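Local atomic coordinates of probable zinc protease PqqL (Escherichia coli, PDB entry 6OFT), a protein that probably acts as a periplasmic zinc metalloendopeptidase of the M16 family, the chain here being the first half of the protein. Residues 32-37 and 100-105; 288-293 and 352-357; 342-347 and 461-466. All blocks are in the same frame, centred on the assembly; numbering follows the deposited sequence.

Contact 1: 32-37 and 100-105; sequences VNLWLQ and VSLPTT
Strand 32-37 pairs antiparallel with strand 100-103: Val32 faces Leu102 and Leu34 faces Val100 as hydrogen-bonded pairs, with Asn33 and Ser101 as the non-hydrogen-bonded pair between them. Four backbone bonds hold the register, the shortest from Leu34 N to Val100 O at 2.8 Å. Val32 O takes Leu102 N and also lies 3.3 Å from Ser101 CA in a CA-H...O contact. On one face of the sheet, Asn33 and Ser101 meet through their polar ends: Ser101 OG donates to Asn33 OD1 over 2.9 Å, nearly along the C=O axis. With OG anti to the backbone N (chi1 -171°), the hydroxyl is placed for this bond, and it has a second partner in Gln31 NE2. The amide of Asn33 is gripped at both ends, since ND2 bonds Thr382 OG1 in helix 378-391. An alanine in place of Asn33 would probably leave the Ser101 hydroxyl without this acceptor and Thr382 OG1 without its amide partner. The other face is apolar. Leu102 CD2 touches two branches of the partner strand, 3.9 Å from Val32 CG1 and 3.8 Å from Leu34 CD1. Beyond the strand end, the methyl of Thr104 meets Val32 obliquely, CG2 lying 3.7 Å from Val32 CB. Both segments belong to the sheet of the M16 domain that carries the predicted zinc site; the side chain of Val100 is about 12 Å from that of Glu57, the predicted proton acceptor. Strand 199-205 flanks 31-38 on its other edge, helix 107-122 covers the Leu34 face through Val113 and Phe117, and helix 378-391 packs on the Asn33 and Trp35 face.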
ATOM      1  N   VAL A  32       2.144  22.494  -6.099  1.00 22.81           N
ATOM      2  CA  VAL A  32       1.921  21.411  -7.053  1.00 22.91           C
ATOM      3  C   VAL A  32       2.866  20.242  -6.760  1.00 26.75           C
ATOM      4  O   VAL A  32       4.006  20.448  -6.359  1.00 25.91           O
ATOM      5  CB  VAL A  32       2.039  21.901  -8.531  1.00 26.26           C
ATOM      6  CG1 VAL A  32       3.478  22.285  -8.892  1.00 25.45           C
ATOM      7  CG2 VAL A  32       1.490  20.864  -9.510  1.00 25.90           C
ATOM      8  N   ASN A  33       2.370  19.022  -6.960  1.00 23.92           N
ATOM      9  CA  ASN A  33       3.127  17.791  -6.886  1.00 22.87           C
ATOM     10  C   ASN A  33       3.291  17.327  -8.313  1.00 24.81           C
ATOM     11  O   ASN A  33       2.329  17.349  -9.099  1.00 22.80           O
ATOM     12  CB  ASN A  33       2.403  16.731  -6.063  1.00 21.45           C
ATOM     13  CG  ASN A  33       2.593  16.869  -4.582  1.00 34.95           C
ATOM     14  OD1 ASN A  33       3.366  17.700  -4.094  1.00 25.48           O
ATOM     15  ND2 ASN A  33       1.859  16.072  -3.832  1.00 26.28           N
ATOM     16  N   LEU A  34       4.530  17.002  -8.673  1.00 21.14           N
ATOM     17  CA  LEU A  34       4.884  16.484  -9.992  1.00 21.61           C
ATOM     18  C   LEU A  34       5.546  15.151  -9.722  1.00 23.85           C
ATOM     19  O   LEU A  34       6.589  15.108  -9.061  1.00 22.12           O
ATOM     20  CB  LEU A  34       5.834  17.433 -10.758  1.00 22.00           C
ATOM     21  CG  LEU A  34       5.380  18.884 -10.983  1.00 26.65           C
ATOM     22  CD1 LEU A  34       6.486  19.684 -11.640  1.00 26.74           C
ATOM     23  CD2 LEU A  34       4.099  18.965 -11.844  1.00 28.64           C
ATOM     24  N   TRP A  35       4.868  14.054 -10.104  1.00 19.19           N
ATOM     25  CA  TRP A  35       5.371  12.707  -9.873  1.00 19.12           C
ATOM     26  C   TRP A  35       5.502  11.964 -11.179  1.00 23.41           C
ATOM     27  O   TRP A  35       4.538  11.911 -11.954  1.00 22.27           O
ATOM     28  CB  TRP A  35       4.423  11.879  -8.965  1.00 18.54           C
ATOM     29  CG  TRP A  35       4.327  12.241  -7.504  1.00 19.92           C
ATOM     30  CD1 TRP A  35       4.707  13.412  -6.901  1.00 22.88           C
ATOM     31  CD2 TRP A  35       3.702  11.450  -6.486  1.00 19.81           C
ATOM     32  NE1 TRP A  35       4.417  13.367  -5.555  1.00 22.26           N
ATOM     33  CE2 TRP A  35       3.789  12.177  -5.274  1.00 23.71           C
ATOM     34  CE3 TRP A  35       3.064  10.193  -6.482  1.00 20.97           C
ATOM     35  CZ2 TRP A  35       3.234  11.703  -4.075  1.00 23.18           C
ATOM     36  CZ3 TRP A  35       2.557   9.701  -5.282  1.00 22.42           C
ATOM     37  CH2 TRP A  35       2.656  10.446  -4.096  1.00 23.38           C
ATOM     38  N   LEU A  36       6.666  11.323 -11.395  1.00 19.43           N
ATOM     39  CA  LEU A  36       6.888  10.464 -12.545  1.00 18.89           C
ATOM     40  C   LEU A  36       6.796   9.025 -12.025  1.00 23.61           C
ATOM     41  O   LEU A  36       7.590   8.601 -11.169  1.00 22.53           O
ATOM     42  CB  LEU A  36       8.237  10.726 -13.244  1.00 18.42           C
ATOM     43  CG  LEU A  36       8.588   9.730 -14.376  1.00 22.75           C
ATOM     44  CD1 LEU A  36       7.551   9.808 -15.551  1.00 21.92           C
ATOM     45  CD2 LEU A  36      10.038   9.928 -14.863  1.00 23.09           C
ATOM     46  N   GLN A  37       5.818   8.284 -12.550  1.00 20.41           N
ATOM     47  CA  GLN A  37       5.551   6.920 -12.137  1.00 19.92           C
ATOM     48  C   GLN A  37       5.944   5.899 -13.200  1.00 23.27           C
ATOM     49  O   GLN A  37       5.366   5.866 -14.279  1.00 21.17           O
ATOM     50  CB  GLN A  37       4.063   6.790 -11.715  1.00 20.98           C
ATOM     51  CG  GLN A  37       3.568   5.361 -11.447  1.00 20.30           C
ATOM     52  CD  GLN A  37       2.081   5.365 -11.263  1.00 27.93           C
ATOM     53  OE1 GLN A  37       1.321   5.707 -12.171  1.00 23.07           O
ATOM     54  NE2 GLN A  37       1.629   5.014 -10.079  1.00 22.07           N
ATOM     55  N   VAL A 100       8.496  15.470  -6.913  1.00 21.00           N
ATOM     56  CA  VAL A 100       8.903  16.852  -6.686  1.00 20.46           C
ATOM     57  C   VAL A 100       7.635  17.662  -6.291  1.00 24.40           C
ATOM     58  O   VAL A 100       6.609  17.574  -6.963  1.00 23.25           O
ATOM     59  CB  VAL A 100       9.667  17.520  -7.869  1.00 23.03           C
ATOM     60  CG1 VAL A 100      10.118  18.943  -7.506  1.00 22.07           C
ATOM     61  CG2 VAL A 100      10.866  16.685  -8.328  1.00 22.53           C
ATOM     62  N   SER A 101       7.728  18.433  -5.204  1.00 20.01           N
ATOM     63  CA  SER A 101       6.697  19.352  -4.738  1.00 19.46           C
ATOM     64  C   SER A 101       7.347  20.732  -4.746  1.00 21.87           C
ATOM     65  O   SER A 101       8.420  20.904  -4.166  1.00 19.25           O
ATOM     66  CB  SER A 101       6.253  19.006  -3.317  1.00 23.48           C
ATOM     67  OG  SER A 101       5.116  19.784  -2.959  1.00 29.93           O
ATOM     68  N   LEU A 102       6.739  21.696  -5.441  1.00 19.15           N
ATOM     69  CA  LEU A 102       7.297  23.042  -5.524  1.00 19.77           C
ATOM     70  C   LEU A 102       6.184  24.078  -5.687  1.00 24.71           C
ATOM     71  O   LEU A 102       5.074  23.696  -6.070  1.00 23.81           O
ATOM     72  CB  LEU A 102       8.324  23.134  -6.697  1.00 19.87           C
ATOM     73  CG  LEU A 102       7.799  23.280  -8.137  1.00 23.85           C
ATOM     74  CD1 LEU A 102       8.845  23.912  -9.020  1.00 23.49           C
ATOM     75  CD2 LEU A 102       7.359  21.939  -8.732  1.00 24.28           C
ATOM     76  N   PRO A 103       6.454  25.392  -5.469  1.00 22.07           N
ATOM     77  CA  PRO A 103       5.415  26.399  -5.740  1.00 21.77           C
ATOM     78  C   PRO A 103       5.108  26.501  -7.241  1.00 24.78           C
ATOM     79  O   PRO A 103       5.944  26.137  -8.070  1.00 22.88           O
ATOM     80  CB  PRO A 103       6.052  27.710  -5.250  1.00 24.04           C
ATOM     81  CG  PRO A 103       7.242  27.313  -4.440  1.00 27.87           C
ATOM     82  CD  PRO A 103       7.710  26.033  -5.032  1.00 23.52           C
ATOM     83  N   THR A 104       3.926  27.026  -7.594  1.00 22.65           N
ATOM     84  CA  THR A 104       3.542  27.223  -8.996  1.00 23.10           C
ATOM     85  C   THR A 104       3.840  28.668  -9.444  1.00 29.52           C
ATOM     86  O   THR A 104       3.722  28.970 -10.632  1.00 30.94           O
ATOM     87  CB  THR A 104       2.047  26.962  -9.188  1.00 30.74           C
ATOM     88  OG1 THR A 104       1.316  27.826  -8.321  1.00 30.89           O
ATOM     89  CG2 THR A 104       1.660  25.531  -8.934  1.00 30.37           C
ATOM     90  N   THR A 105       4.234  29.543  -8.506  1.00 25.71           N
ATOM     91  CA  THR A 105       4.409  30.979  -8.745  1.00 27.08           C
ATOM     92  C   THR A 105       5.675  31.367  -9.548  1.00 31.56           C
ATOM     93  O   THR A 105       5.688  32.455 -10.132  1.00 31.29           O
ATOM     94  CB  THR A 105       4.302  31.741  -7.426  1.00 37.29           C
ATOM     95  OG1 THR A 105       5.126  31.112  -6.450  1.00 35.62           O
ATOM     96  CG2 THR A 105       2.858  31.778  -6.903  1.00 38.33           C
TER

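Contact 2: 288-293 and 352-357; sequences NQRLQE and AEELDD
Glu354 OE2 is held by Arg290 NH2 at 2.8 Å from across the contact and by the backbone N of Ser351 from just before its own segment. The other carboxylate oxygen, Glu354 OE1, receives Arg290 NE at 3.0 Å, completing a side-on, two-nitrogen salt bridge. Each oxygen uses its syn lone pair. The guanidinium and carboxylate planes lie only 15° apart, so the carboxylate meets the edge of the guanidinium almost flat. Arg290 reaches this position by a bend at chi3 (-83°), which swings NE out of line with the extended CB-CG-CD part of the chain; NH2 bonds Gly349 O as well. Two partners on NH2 and the paired grip on the carboxylate should limit rotation of both groups, and the pairing of charges probably helps both ends stay ionised where both side chains are buried. Glu293 OE1, 4.3 Å from Glu354 OE1, brings a second negative charge close by, which the arginine is likely to offset in part; the same oxygen makes a weak hydrogen bond to Tyr466 OH. Toward the more exposed side, Gln289 extends toward the other helix and puts its amide beside Asp357, with NE2 3.2 Å from Asp357 OD2. The short helical segments run at 107° to each other with axes 11.8 Å apart, a spacing bridged by long polar side chains. In the second M16 domain of this half, the contact joins helix 271-296 to the start of helix 352-371, while helix 331-348 packs against Arg290 through Glu341, Thr344 and Ile345.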
ATOM      1  N   ASN A 288     -14.082  -4.533  14.641  1.00 32.06           N
ATOM      2  CA  ASN A 288     -13.459  -3.406  15.347  1.00 32.83           C
ATOM      3  C   ASN A 288     -14.440  -2.729  16.279  1.00 37.50           C
ATOM      4  O   ASN A 288     -14.103  -2.473  17.433  1.00 37.19           O
ATOM      5  CB  ASN A 288     -12.879  -2.386  14.342  1.00 30.50           C
ATOM      6  CG  ASN A 288     -11.658  -2.907  13.636  1.00 44.26           C
ATOM      7  OD1 ASN A 288     -11.074  -3.890  14.071  1.00 39.75           O
ATOM      8  ND2 ASN A 288     -11.235  -2.267  12.538  1.00 26.36           N
ATOM      9  N   GLN A 289     -15.651  -2.437  15.761  1.00 35.08           N
ATOM     10  CA  GLN A 289     -16.768  -1.809  16.471  1.00 35.72           C
ATOM     11  C   GLN A 289     -17.123  -2.644  17.705  1.00 40.20           C
ATOM     12  O   GLN A 289     -17.046  -2.121  18.814  1.00 40.67           O
ATOM     13  CB  GLN A 289     -17.976  -1.628  15.515  1.00 37.11           C
ATOM     14  CG  GLN A 289     -19.245  -1.051  16.148  1.00 56.76           C
ATOM     15  CD  GLN A 289     -20.272  -0.624  15.120  1.00 75.50           C
ATOM     16  OE1 GLN A 289     -21.243  -1.335  14.835  1.00 66.82           O
ATOM     17  NE2 GLN A 289     -20.091   0.564  14.554  1.00 70.25           N
ATOM     18  N   ARG A 290     -17.412  -3.954  17.526  1.00 36.14           N
ATOM     19  CA  ARG A 290     -17.761  -4.842  18.639  1.00 35.51           C
ATOM     20  C   ARG A 290     -16.687  -4.906  19.708  1.00 37.91           C
ATOM     21  O   ARG A 290     -17.015  -4.724  20.873  1.00 37.74           O
ATOM     22  CB  ARG A 290     -18.162  -6.246  18.172  1.00 35.21           C
ATOM     23  CG  ARG A 290     -19.108  -6.886  19.181  1.00 43.64           C
ATOM     24  CD  ARG A 290     -19.575  -8.242  18.757  1.00 42.15           C
ATOM     25  NE  ARG A 290     -20.702  -8.164  17.834  1.00 35.19           N
ATOM     26  CZ  ARG A 290     -21.255  -9.227  17.269  1.00 44.45           C
ATOM     27  NH1 ARG A 290     -20.804 -10.443  17.545  1.00 33.19           N
ATOM     28  NH2 ARG A 290     -22.265  -9.085  16.426  1.00 29.71           N
ATOM     29  N   LEU A 291     -15.407  -5.099  19.324  1.00 34.16           N
ATOM     30  CA  LEU A 291     -14.300  -5.141  20.282  1.00 33.96           C
ATOM     31  C   LEU A 291     -14.174  -3.840  21.088  1.00 38.12           C
ATOM     32  O   LEU A 291     -14.011  -3.902  22.312  1.00 38.52           O
ATOM     33  CB  LEU A 291     -12.968  -5.490  19.587  1.00 33.48           C
ATOM     34  CG  LEU A 291     -11.768  -5.764  20.511  1.00 38.52           C
ATOM     35  CD1 LEU A 291     -11.988  -7.006  21.380  1.00 39.02           C
ATOM     36  CD2 LEU A 291     -10.498  -5.918  19.712  1.00 40.48           C
ATOM     37  N   GLN A 292     -14.264  -2.676  20.410  1.00 34.58           N
ATOM     38  CA  GLN A 292     -14.180  -1.362  21.049  1.00 35.83           C
ATOM     39  C   GLN A 292     -15.352  -1.091  21.987  1.00 42.53           C
ATOM     40  O   GLN A 292     -15.156  -0.437  23.012  1.00 43.63           O
ATOM     41  CB  GLN A 292     -14.040  -0.233  20.018  1.00 36.95           C
ATOM     42  CG  GLN A 292     -12.632  -0.092  19.437  1.00 53.42           C
ATOM     43  CD  GLN A 292     -11.564   0.132  20.491  1.00 75.12           C
ATOM     44  OE1 GLN A 292     -10.693  -0.720  20.714  1.00 68.00           O
ATOM     45  NE2 GLN A 292     -11.613   1.276  21.170  1.00 70.48           N
ATOM     46  N   GLU A 293     -16.554  -1.606  21.650  1.00 39.71           N
ATOM     47  CA  GLU A 293     -17.773  -1.468  22.456  1.00 40.92           C
ATOM     48  C   GLU A 293     -17.627  -2.287  23.739  1.00 46.34           C
ATOM     49  O   GLU A 293     -18.018  -1.816  24.810  1.00 47.01           O
ATOM     50  CB  GLU A 293     -19.008  -1.944  21.670  1.00 42.31           C
ATOM     51  CG  GLU A 293     -19.483  -1.026  20.552  1.00 53.06           C
ATOM     52  CD  GLU A 293     -20.463  -1.629  19.553  1.00 79.12           C
ATOM     53  OE1 GLU A 293     -20.451  -2.866  19.352  1.00 76.94           O
ATOM     54  OE2 GLU A 293     -21.243  -0.851  18.957  1.00 76.36           O
ATOM     55  N   ALA A 352     -28.924  -6.205  12.623  1.00 32.32           N
ATOM     56  CA  ALA A 352     -29.375  -5.172  11.693  1.00 33.06           C
ATOM     57  C   ALA A 352     -29.000  -3.767  12.216  1.00 37.54           C
ATOM     58  O   ALA A 352     -28.625  -2.919  11.416  1.00 36.67           O
ATOM     59  CB  ALA A 352     -30.880  -5.279  11.483  1.00 34.56           C
ATOM     60  N   GLU A 353     -29.054  -3.540  13.551  1.00 34.46           N
ATOM     61  CA  GLU A 353     -28.691  -2.252  14.168  1.00 34.22           C
ATOM     62  C   GLU A 353     -27.204  -1.978  14.045  1.00 35.30           C
ATOM     63  O   GLU A 353     -26.824  -0.828  13.829  1.00 33.93           O
ATOM     64  CB  GLU A 353     -29.100  -2.152  15.653  1.00 36.58           C
ATOM     65  CG  GLU A 353     -30.505  -2.626  15.989  1.00 48.11           C
ATOM     66  CD  GLU A 353     -30.575  -4.115  16.262  1.00 67.87           C
ATOM     67  OE1 GLU A 353     -30.042  -4.552  17.308  1.00 76.76           O
ATOM     68  OE2 GLU A 353     -31.137  -4.847  15.416  1.00 50.49           O
ATOM     69  N   GLU A 354     -26.361  -3.023  14.215  1.00 31.08           N
ATOM     70  CA  GLU A 354     -24.907  -2.927  14.127  1.00 30.06           C
ATOM     71  C   GLU A 354     -24.471  -2.531  12.706  1.00 32.20           C
ATOM     72  O   GLU A 354     -23.595  -1.676  12.548  1.00 31.74           O
ATOM     73  CB  GLU A 354     -24.272  -4.266  14.490  1.00 31.33           C
ATOM     74  CG  GLU A 354     -23.980  -4.491  15.962  1.00 38.83           C
ATOM     75  CD  GLU A 354     -23.251  -5.802  16.176  1.00 44.39           C
ATOM     76  OE1 GLU A 354     -22.114  -5.781  16.696  1.00 41.18           O
ATOM     77  OE2 GLU A 354     -23.810  -6.853  15.789  1.00 30.68           O
ATOM     78  N   LEU A 355     -25.085  -3.164  11.678  1.00 28.03           N
ATOM     79  CA  LEU A 355     -24.816  -2.879  10.261  1.00 26.74           C
ATOM     80  C   LEU A 355     -25.346  -1.486   9.882  1.00 28.07           C
ATOM     81  O   LEU A 355     -24.636  -0.736   9.209  1.00 25.36           O
ATOM     82  CB  LEU A 355     -25.395  -3.980   9.337  1.00 26.51           C
ATOM     83  CG  LEU A 355     -25.139  -3.809   7.812  1.00 30.18           C
ATOM     84  CD1 LEU A 355     -23.621  -3.675   7.485  1.00 28.35           C
ATOM     85  CD2 LEU A 355     -25.762  -4.951   7.022  1.00 31.54           C
ATOM     86  N   ASP A 356     -26.567  -1.135  10.344  1.00 27.20           N
ATOM     87  CA  ASP A 356     -27.185   0.180  10.124  1.00 29.13           C
ATOM     88  C   ASP A 356     -26.339   1.308  10.713  1.00 33.90           C
ATOM     89  O   ASP A 356     -26.258   2.369  10.103  1.00 33.27           O
ATOM     90  CB  ASP A 356     -28.619   0.248  10.689  1.00 32.88           C
ATOM     91  CG  ASP A 356     -29.700  -0.409   9.848  1.00 50.19           C
ATOM     92  OD1 ASP A 356     -29.464  -0.633   8.635  1.00 52.41           O
ATOM     93  OD2 ASP A 356     -30.785  -0.695  10.399  1.00 58.18           O
ATOM     94  N   ASP A 357     -25.695   1.079  11.873  1.00 31.84           N
ATOM     95  CA  ASP A 357     -24.806   2.085  12.464  1.00 31.90           C
ATOM     96  C   ASP A 357     -23.497   2.241  11.664  1.00 33.45           C
ATOM     97  O   ASP A 357     -23.025   3.356  11.519  1.00 34.00           O
ATOM     98  CB  ASP A 357     -24.510   1.787  13.934  1.00 34.48           C
ATOM     99  CG  ASP A 357     -23.693   2.876  14.613  1.00 48.62           C
ATOM    100  OD1 ASP A 357     -24.206   4.015  14.747  1.00 50.35           O
ATOM    101  OD2 ASP A 357     -22.543   2.594  15.002  1.00 56.45           O
TER

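Contact 3: 342-347 and 461-466; sequences LATIDQ and KKLAAY
Leu463 is the close-fitting part of this contact: its CD1 methyl lies 3.7 Å from Ala343 CB, and the same methyl is 3.9 Å from Thr344 OG1. Thr344 and Leu463 cross at about a right angle. The hydroxyl of Thr344 is bonded back to Ala340 O within its own helix, whereas its CG2 methyl rests 3.7 Å from Ala464 O. One turn along from Ala343, Gln347 carries the polar side of the contact. Its CG is anti to the carbonyl carbon (chi1 -73°) and the chain runs extended from there, taking the amide to the backbone of the loop. Gln347 OE1 accepts Leu463 N at 3.0 Å in the plane of the carbonyl, and its NE2 makes a weak bond to Lys461 O, also 3.0 Å long but bent to 130° at the hydrogen. The amide thus spans the backbone around Lys462, binding one residue on either side of it. The carbonyl of the same leucine, Leu463 O, bonds His348 NE2 at the end of the helix. The solvent side is looser: Lys461 and Lys462 are exposed, and the Lys461 side chain ends well clear of the helix. The arrangement is an irregular segment after helix 448-459, near the end of this first half, laid on helix 331-348 of the second M16 domain and held there by a glutamine amide bonded to its backbone, far from the predicted zinc site.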
ATOM      1  N   LEU A 342     -14.542 -14.261  17.751  1.00 26.09           N
ATOM      2  CA  LEU A 342     -14.644 -14.945  16.458  1.00 25.69           C
ATOM      3  C   LEU A 342     -15.758 -16.003  16.480  1.00 28.61           C
ATOM      4  O   LEU A 342     -16.513 -16.104  15.519  1.00 27.33           O
ATOM      5  CB  LEU A 342     -13.295 -15.569  16.028  1.00 25.31           C
ATOM      6  CG  LEU A 342     -12.127 -14.623  15.703  1.00 28.48           C
ATOM      7  CD1 LEU A 342     -10.837 -15.410  15.583  1.00 28.02           C
ATOM      8  CD2 LEU A 342     -12.366 -13.822  14.415  1.00 28.41           C
ATOM      9  N   ALA A 343     -15.877 -16.754  17.587  1.00 26.01           N
ATOM     10  CA  ALA A 343     -16.909 -17.774  17.767  1.00 26.01           C
ATOM     11  C   ALA A 343     -18.311 -17.156  17.924  1.00 29.91           C
ATOM     12  O   ALA A 343     -19.279 -17.734  17.427  1.00 29.91           O
ATOM     13  CB  ALA A 343     -16.583 -18.648  18.964  1.00 27.24           C
ATOM     14  N   THR A 344     -18.420 -15.983  18.592  1.00 26.85           N
ATOM     15  CA  THR A 344     -19.698 -15.267  18.771  1.00 27.01           C
ATOM     16  C   THR A 344     -20.281 -14.867  17.386  1.00 31.29           C
ATOM     17  O   THR A 344     -21.477 -15.059  17.143  1.00 30.91           O
ATOM     18  CB  THR A 344     -19.528 -14.082  19.755  1.00 32.61           C
ATOM     19  OG1 THR A 344     -19.071 -14.594  21.007  1.00 33.51           O
ATOM     20  CG2 THR A 344     -20.829 -13.319  19.991  1.00 32.40           C
ATOM     21  N   ILE A 345     -19.418 -14.344  16.487  1.00 28.14           N
ATOM     22  CA  ILE A 345     -19.780 -13.948  15.113  1.00 26.53           C
ATOM     23  C   ILE A 345     -20.123 -15.211  14.301  1.00 29.59           C
ATOM     24  O   ILE A 345     -21.051 -15.178  13.484  1.00 28.56           O
ATOM     25  CB  ILE A 345     -18.678 -13.094  14.436  1.00 28.70           C
ATOM     26  CG1 ILE A 345     -18.320 -11.856  15.290  1.00 29.39           C
ATOM     27  CG2 ILE A 345     -19.102 -12.671  13.018  1.00 28.24           C
ATOM     28  CD1 ILE A 345     -16.932 -11.206  14.965  1.00 30.47           C
ATOM     29  N   ASP A 346     -19.383 -16.329  14.530  1.00 25.41           N
ATOM     30  CA  ASP A 346     -19.669 -17.603  13.847  1.00 25.19           C
ATOM     31  C   ASP A 346     -21.110 -18.055  14.126  1.00 30.83           C
ATOM     32  O   ASP A 346     -21.808 -18.506  13.220  1.00 30.61           O
ATOM     33  CB  ASP A 346     -18.726 -18.724  14.322  1.00 25.94           C
ATOM     34  CG  ASP A 346     -17.306 -18.713  13.803  1.00 28.37           C
ATOM     35  OD1 ASP A 346     -17.039 -18.009  12.806  1.00 30.56           O
ATOM     36  OD2 ASP A 346     -16.460 -19.421  14.387  1.00 31.70           O
ATOM     37  N   GLN A 347     -21.536 -17.929  15.389  1.00 28.03           N
ATOM     38  CA  GLN A 347     -22.836 -18.372  15.864  1.00 28.36           C
ATOM     39  C   GLN A 347     -24.001 -17.406  15.594  1.00 33.83           C
ATOM     40  O   GLN A 347     -25.094 -17.887  15.298  1.00 34.15           O
ATOM     41  CB  GLN A 347     -22.753 -18.720  17.357  1.00 30.19           C
ATOM     42  CG  GLN A 347     -22.004 -20.036  17.646  1.00 34.54           C
ATOM     43  CD  GLN A 347     -21.660 -20.262  19.110  1.00 46.18           C
ATOM     44  OE1 GLN A 347     -22.349 -19.807  20.028  1.00 41.31           O
ATOM     45  NE2 GLN A 347     -20.585 -21.000  19.365  1.00 32.92           N
ATOM     46  N   LYS A 461     -19.478 -24.126  22.717  1.00 41.29           N
ATOM     47  CA  LYS A 461     -20.189 -23.330  23.722  1.00 41.72           C
ATOM     48  C   LYS A 461     -21.430 -22.728  23.066  1.00 47.04           C
ATOM     49  O   LYS A 461     -21.393 -22.384  21.881  1.00 46.58           O
ATOM     50  CB  LYS A 461     -19.315 -22.166  24.225  1.00 43.14           C
ATOM     51  CG  LYS A 461     -18.487 -22.463  25.462  1.00 50.54           C
ATOM     52  CD  LYS A 461     -17.877 -21.181  26.006  1.00 56.74           C
ATOM     53  CE  LYS A 461     -16.751 -21.437  26.976  1.00 67.99           C
ATOM     54  NZ  LYS A 461     -16.353 -20.198  27.698  1.00 74.80           N
ATOM     55  N   LYS A 462     -22.520 -22.586  23.834  1.00 44.93           N
ATOM     56  CA  LYS A 462     -23.741 -21.939  23.367  1.00 45.02           C
ATOM     57  C   LYS A 462     -23.593 -20.481  23.813  1.00 48.59           C
ATOM     58  O   LYS A 462     -24.076 -20.104  24.885  1.00 49.49           O
ATOM     59  CB  LYS A 462     -24.996 -22.603  23.965  1.00 49.13           C
ATOM     60  CG  LYS A 462     -25.338 -23.954  23.344  1.00 67.49           C
ATOM     61  CD  LYS A 462     -26.422 -24.671  24.139  1.00 81.60           C
ATOM     62  CE  LYS A 462     -26.597 -26.108  23.710  1.00 95.76           C
ATOM     63  NZ  LYS A 462     -27.705 -26.776  24.444  1.00107.54           N
ATOM     64  N   LEU A 463     -22.831 -19.690  23.027  1.00 43.39           N
ATOM     65  CA  LEU A 463     -22.541 -18.283  23.313  1.00 42.83           C
ATOM     66  C   LEU A 463     -23.734 -17.397  22.991  1.00 47.89           C
ATOM     67  O   LEU A 463     -24.489 -17.696  22.058  1.00 46.85           O
ATOM     68  CB  LEU A 463     -21.281 -17.795  22.567  1.00 42.03           C
ATOM     69  CG  LEU A 463     -19.945 -18.436  22.970  1.00 45.84           C
ATOM     70  CD1 LEU A 463     -18.983 -18.453  21.804  1.00 44.85           C
ATOM     71  CD2 LEU A 463     -19.314 -17.716  24.147  1.00 47.22           C
ATOM     72  N   ALA A 464     -23.906 -16.315  23.776  1.00 45.70           N
ATOM     73  CA  ALA A 464     -25.014 -15.366  23.645  1.00 45.70           C
ATOM     74  C   ALA A 464     -24.780 -14.326  22.555  1.00 49.80           C
ATOM     75  O   ALA A 464     -23.638 -13.892  22.334  1.00 48.54           O
ATOM     76  CB  ALA A 464     -25.278 -14.680  24.977  1.00 47.09           C
ATOM     77  N   ALA A 465     -25.879 -13.926  21.878  1.00 46.65           N
ATOM     78  CA  ALA A 465     -25.871 -12.932  20.811  1.00 46.02           C
ATOM     79  C   ALA A 465     -25.515 -11.578  21.379  1.00 49.99           C
ATOM     80  O   ALA A 465     -25.973 -11.220  22.467  1.00 50.93           O
ATOM     81  CB  ALA A 465     -27.233 -12.867  20.138  1.00 46.98           C
ATOM     82  N   TYR A 466     -24.663 -10.844  20.671  1.00 45.07           N
ATOM     83  CA  TYR A 466     -24.269  -9.517  21.104  1.00 44.82           C
ATOM     84  C   TYR A 466     -25.396  -8.525  20.814  1.00 50.73           C
ATOM     85  O   TYR A 466     -26.010  -8.571  19.746  1.00 49.67           O
ATOM     86  CB  TYR A 466     -22.961  -9.083  20.425  1.00 44.30           C
ATOM     87  CG  TYR A 466     -22.560  -7.664  20.761  1.00 45.45           C
ATOM     88  CD1 TYR A 466     -21.886  -7.370  21.942  1.00 47.75           C
ATOM     89  CD2 TYR A 466     -22.894  -6.608  19.919  1.00 45.92           C
ATOM     90  CE1 TYR A 466     -21.543  -6.061  22.271  1.00 49.00           C
ATOM     91  CE2 TYR A 466     -22.554  -5.297  20.234  1.00 47.18           C
ATOM     92  CZ  TYR A 466     -21.868  -5.029  21.406  1.00 55.31           C
ATOM     93  OH  TYR A 466     -21.530  -3.733  21.696  1.00 56.46           O
TER

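Contact 1 is buried in the sheet of the first M16 domain, whereas contacts 2 and 3 are partly buried and lie in the second half of the chain, away from the predicted zinc site. Backbone bonds dominate the first, a charged pair the second, and the third combines apolar contacts of a leucine with a side-chain amide bound to backbone. Contacts 1 and 3 are on opposite sides of the chain's centre, their centres about 52 Å apart. Contacts 2 and 3 touch: Tyr466 of segment 461-466 packs on Arg290 and Glu354, and its hydroxyl makes a weak hydrogen bond to Glu293. Helices 331-348 and 352-371, one from each contact, are consecutive in the chain.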